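Side-chain contacts in peptide-binding protein (Photobacterium damsela subsp. piscicida, PDB 6SQX), which is a secreted NlpC/P60-family endopeptidase that cleaves the peptidoglycan of potentially competing bacteria, probably as a cysteine peptidase: residues N95-Y100 with R152-S157; W198-I201 with T206-W209. All coordinates share one frame; numbering follows the deposited sequence.

Interaction 1. Residues N95-Y100 with R152-S157. With EDO (1,2-ethanediol), chain I; EDO (1,2-ethanediol), chain H.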
# COMPACT_ATOMS: atom_id res chain seq x y z
N ASN A 95 -21.70 -6.98 4.85
CA ASN A 95 -23.03 -6.38 4.87
C ASN A 95 -22.95 -4.85 4.94
O ASN A 95 -23.74 -4.16 4.29
CB ASN A 95 -23.86 -6.93 6.03
CG ASN A 95 -24.37 -8.33 5.76
OD1 ASN A 95 -24.93 -8.61 4.70
ND2 ASN A 95 -24.19 -9.22 6.73
N ASP A 96 -22.01 -4.32 5.72
CA ASP A 96 -21.80 -2.87 5.78
C ASP A 96 -21.44 -2.30 4.42
O ASP A 96 -21.87 -1.20 4.08
CB ASP A 96 -20.69 -2.52 6.78
CG ASP A 96 -21.09 -2.72 8.23
OD1 ASP A 96 -22.27 -2.97 8.52
OD2 ASP A 96 -20.20 -2.61 9.08
N THR A 97 -20.63 -3.03 3.64
CA THR A 97 -20.20 -2.51 2.34
C THR A 97 -21.37 -2.47 1.37
O THR A 97 -21.56 -1.47 0.66
CB THR A 97 -19.05 -3.37 1.80
OG1 THR A 97 -17.99 -3.36 2.76
CG2 THR A 97 -18.54 -2.84 0.47
N ILE A 98 -22.18 -3.53 1.35
CA ILE A 98 -23.38 -3.53 0.51
C ILE A 98 -24.26 -2.34 0.87
O ILE A 98 -24.71 -1.59 -0.00
CB ILE A 98 -24.15 -4.85 0.67
CG1 ILE A 98 -23.38 -6.01 0.05
CG2 ILE A 98 -25.51 -4.76 -0.01
CD1 ILE A 98 -23.97 -7.37 0.40
N ARG A 99 -24.55 -2.18 2.17
CA ARG A 99 -25.41 -1.09 2.62
C ARG A 99 -24.85 0.27 2.22
O ARG A 99 -25.60 1.19 1.84
CB ARG A 99 -25.61 -1.17 4.14
CG ARG A 99 -26.67 -0.25 4.71
CD ARG A 99 -26.97 -0.57 6.18
NE ARG A 99 -25.82 -0.37 7.06
CZ ARG A 99 -25.08 -1.35 7.56
NH1 ARG A 99 -24.04 -1.06 8.34
NH2 ARG A 99 -25.37 -2.63 7.32
N TYR A 100 -23.53 0.43 2.32
CA TYR A 100 -22.91 1.72 2.02
C TYR A 100 -23.19 2.14 0.58
O TYR A 100 -23.51 3.30 0.32
CB TYR A 100 -21.41 1.62 2.26
CG TYR A 100 -20.70 2.93 2.10
CD1 TYR A 100 -20.52 3.78 3.18
CD2 TYR A 100 -20.17 3.30 0.87
CE1 TYR A 100 -19.84 5.00 3.02
CE2 TYR A 100 -19.50 4.50 0.71
CZ TYR A 100 -19.33 5.35 1.78
OH TYR A 100 -18.67 6.54 1.59
N ARG A 152 -10.95 -5.78 -4.43
CA ARG A 152 -12.14 -4.95 -4.59
C ARG A 152 -13.07 -5.11 -3.37
O ARG A 152 -13.19 -6.21 -2.82
CB ARG A 152 -12.94 -5.43 -5.85
CG ARG A 152 -12.08 -5.57 -7.16
CD ARG A 152 -11.60 -4.21 -7.70
NE ARG A 152 -12.73 -3.48 -8.28
CZ ARG A 152 -12.73 -2.19 -8.59
NH1 ARG A 152 -11.62 -1.47 -8.33
NH2 ARG A 152 -13.81 -1.63 -9.13
N SER A 153 -13.75 -4.03 -2.99
CA SER A 153 -14.61 -4.16 -1.82
C SER A 153 -15.89 -4.94 -2.10
O SER A 153 -16.52 -5.42 -1.16
CB SER A 153 -14.94 -2.78 -1.27
OG SER A 153 -15.78 -2.06 -2.14
N LEU A 154 -16.31 -5.01 -3.36
CA LEU A 154 -17.45 -5.78 -3.85
C LEU A 154 -16.96 -6.54 -5.07
O LEU A 154 -16.02 -6.10 -5.73
CB LEU A 154 -18.57 -4.84 -4.31
CG LEU A 154 -19.24 -4.02 -3.21
CD1 LEU A 154 -20.21 -3.02 -3.85
CD2 LEU A 154 -19.98 -4.96 -2.24
N PRO A 155 -17.58 -7.67 -5.40
CA PRO A 155 -17.08 -8.48 -6.54
C PRO A 155 -17.51 -7.90 -7.88
O PRO A 155 -18.45 -8.37 -8.54
CB PRO A 155 -17.70 -9.85 -6.29
CG PRO A 155 -18.98 -9.55 -5.51
CD PRO A 155 -18.58 -8.40 -4.60
N THR A 156 -16.80 -6.85 -8.29
CA THR A 156 -17.09 -6.17 -9.55
C THR A 156 -15.86 -5.40 -9.97
O THR A 156 -15.11 -4.88 -9.13
CB THR A 156 -18.28 -5.20 -9.44
OG1 THR A 156 -18.57 -4.58 -10.71
CG2 THR A 156 -18.01 -4.11 -8.41
N SER A 157 -15.64 -5.37 -11.29
CA SER A 157 -14.63 -4.51 -11.87
C SER A 157 -15.16 -3.12 -12.17
O SER A 157 -14.37 -2.24 -12.56
CB SER A 157 -14.06 -5.15 -13.14
OG SER A 157 -15.09 -5.41 -14.07
C1 EDO I . -14.62 -4.06 3.49
O1 EDO I . -15.24 -3.63 2.27
C2 EDO I . -13.28 -4.68 3.13
O2 EDO I . -13.46 -5.40 1.91
C1 EDO H . -17.42 7.28 -1.55
O1 EDO H . -18.72 7.49 -0.95
C2 EDO H . -16.40 8.19 -0.88
O2 EDO H . -16.83 9.56 -1.05
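Thr97 meets Ser153 and Leu154 through methyls and backbone, while the flat groups stand away from the touching atoms, each bonded within its own segment or to a neighbour. The Tyr100 ring has O1 of an ethanediol at its edge, near the ring plane, with OH and that O1 2.7 Å apart in a hydrogen bond; Arg104 makes a cation-pi contact with the ring. The guanidinium of Arg152 takes Thr156 O at its edge, NE to O 2.9 Å and almost straight at 170°; this bond closes the loop back on itself, round the inverse gamma turn centred on Pro155. Asp174 and Gln177 grip its two amino groups.

The contact itself turns on Thr97. With CG2 anti to the backbone N, the methyl faces the loop and sits 3.7 Å from Leu154 CD2, near Ser153 O as well. That leaves OG1 beside the backbone N, bonded to Leu93 O and accepting from O1 of a second ethanediol at 2.8 Å. Ile98 CG1 adds a lighter touch, 4.2 Å from Leu154 CD2.

Around this patch, Met126 of helix 118-126 packs on both Ile98 and Leu154, Tyr101 of helix 90-102 on Ser153 and Leu154, so the loop after strand 149-152 nestles against two helices.

Interaction 2. Residues W198-I201 with T206-W209. With EDO (1,2-ethanediol), chain I.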
# COMPACT_ATOMS: atom_id res chain seq x y z
N TRP A 198 -15.59 -14.63 -8.76
CA TRP A 198 -14.92 -13.83 -7.74
C TRP A 198 -14.79 -14.63 -6.45
O TRP A 198 -15.68 -15.40 -6.09
CB TRP A 198 -15.72 -12.57 -7.44
CG TRP A 198 -15.81 -11.63 -8.59
CD1 TRP A 198 -16.77 -11.64 -9.57
CD2 TRP A 198 -14.95 -10.51 -8.87
NE1 TRP A 198 -16.54 -10.60 -10.46
CE2 TRP A 198 -15.43 -9.90 -10.05
CE3 TRP A 198 -13.80 -9.99 -8.25
CZ2 TRP A 198 -14.82 -8.78 -10.61
CZ3 TRP A 198 -13.19 -8.87 -8.81
CH2 TRP A 198 -13.68 -8.30 -9.99
N THR A 199 -13.70 -14.40 -5.72
CA THR A 199 -13.47 -15.02 -4.43
C THR A 199 -13.12 -13.95 -3.41
O THR A 199 -12.30 -13.07 -3.70
CB THR A 199 -12.37 -16.09 -4.52
OG1 THR A 199 -12.82 -17.12 -5.41
CG2 THR A 199 -12.11 -16.74 -3.16
N LEU A 200 -13.75 -14.01 -2.24
CA LEU A 200 -13.45 -13.13 -1.13
C LEU A 200 -12.27 -13.74 -0.38
O LEU A 200 -12.30 -14.92 -0.04
CB LEU A 200 -14.66 -13.09 -0.19
CG LEU A 200 -14.50 -12.20 1.07
CD1 LEU A 200 -14.13 -10.70 0.79
CD2 LEU A 200 -15.73 -12.31 1.98
N ILE A 201 -11.19 -12.96 -0.21
CA ILE A 201 -9.94 -13.43 0.38
C ILE A 201 -9.47 -12.45 1.44
O ILE A 201 -9.94 -11.31 1.53
CB ILE A 201 -8.84 -13.59 -0.69
CG1 ILE A 201 -8.40 -12.22 -1.29
CG2 ILE A 201 -9.35 -14.52 -1.80
CD1 ILE A 201 -7.14 -12.26 -2.10
N THR A 206 -5.28 -7.05 4.23
CA THR A 206 -6.39 -6.62 3.38
C THR A 206 -7.45 -7.72 3.28
O THR A 206 -7.12 -8.91 3.24
CB THR A 206 -5.88 -6.25 1.95
OG1 THR A 206 -5.25 -4.96 1.98
CG2 THR A 206 -7.01 -6.21 0.94
N LEU A 207 -8.72 -7.29 3.24
CA LEU A 207 -9.87 -8.16 3.02
C LEU A 207 -10.58 -7.68 1.76
O LEU A 207 -10.86 -6.49 1.63
CB LEU A 207 -10.85 -8.04 4.18
CG LEU A 207 -12.24 -8.67 4.02
CD1 LEU A 207 -12.14 -10.24 4.09
CD2 LEU A 207 -13.18 -8.14 5.13
N GLY A 208 -10.91 -8.59 0.85
CA GLY A 208 -11.75 -8.18 -0.26
C GLY A 208 -11.77 -9.21 -1.38
O GLY A 208 -11.29 -10.32 -1.22
N TRP A 209 -12.41 -8.82 -2.48
CA TRP A 209 -12.72 -9.75 -3.56
C TRP A 209 -11.71 -9.62 -4.70
O TRP A 209 -11.27 -8.51 -5.06
CB TRP A 209 -14.11 -9.41 -4.13
CG TRP A 209 -15.25 -9.57 -3.12
CD1 TRP A 209 -15.65 -8.65 -2.19
CD2 TRP A 209 -16.10 -10.70 -2.96
NE1 TRP A 209 -16.70 -9.15 -1.45
CE2 TRP A 209 -17.01 -10.40 -1.92
CE3 TRP A 209 -16.20 -11.93 -3.61
CZ2 TRP A 209 -18.01 -11.29 -1.50
CZ3 TRP A 209 -17.18 -12.83 -3.18
CH2 TRP A 209 -18.08 -12.49 -2.15
C1 EDO I . -14.62 -4.06 3.49
O1 EDO I . -15.24 -3.63 2.27
C2 EDO I . -13.28 -4.68 3.13
O2 EDO I . -13.46 -5.40 1.91
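Leu200 and Trp209 form the tight part of this antiparallel hairpin, which belongs to the small beta fold of the SH3b1-type SH3 domain. They pair directly across the strands, at a non-hydrogen-bonded position, with both side chains on the same face. Leu200 CB settles over the six-membered ring of Trp209, 3.7 Å from its centroid and 2° off the normal: a CH-pi contact. With CG anti to the backbone N (chi1 179°), Leu200 carries CD1 on across the same ring face to 3.7 Å from Trp209 NE1. The indole N-H is spent on Glu94 OE1, so the ring is held both by its face and by its polar edge. Next along, Ile201 and Gly208 exchange two hydrogen bonds, Ile201 N to Gly208 O at 2.8 Å and Gly208 N to Ile201 O at 3.0 Å.

Packing is looser at Trp198, which is partly exposed: its CB lies 3.9 Å from Trp209 CE3, and its ring edge meets the Trp209 carbonyl carbon. Leu207, also partly exposed, borders an ethanediol that donates to its carbonyl O, yet its CD1 packs 3.5 Å from Ile201 O.

Strand 206-211 pairs with 198-203 and, through Trp209, meets Arg152 at the end of strand 149-152. Strand 198-203 continues to strand 186-192, where Ile190 packs on Leu200 and Leu207; from helix 90-102, Ile90 and Glu94 pack on Leu200, Leu93 and Glu94 on Leu207.

In the fold
Interactions 1 and 2 lie side by side, their centres about 10 Å apart, and the 152-157 loop joins them. Arg152 O is 2.8 Å from Trp209 N, probably a backbone hydrogen bond, tying the end of strand 149-152 to the hairpin; Pro155 CB then packs 3.5 Å from Trp198 CG. One ethanediol, probably from the crystallisation liquor, reaches both contacts and links helix 90-102 to the hairpin. The helix that supplies Thr97 and Ile98 to interaction 1 also packs on the hairpin through Ile90, Leu93 and Glu94. The NlpC/P60 region is separate in sequence, although its Arg341 touches Thr206; Cys324 there is oxidised to cysteinesulfonic acid.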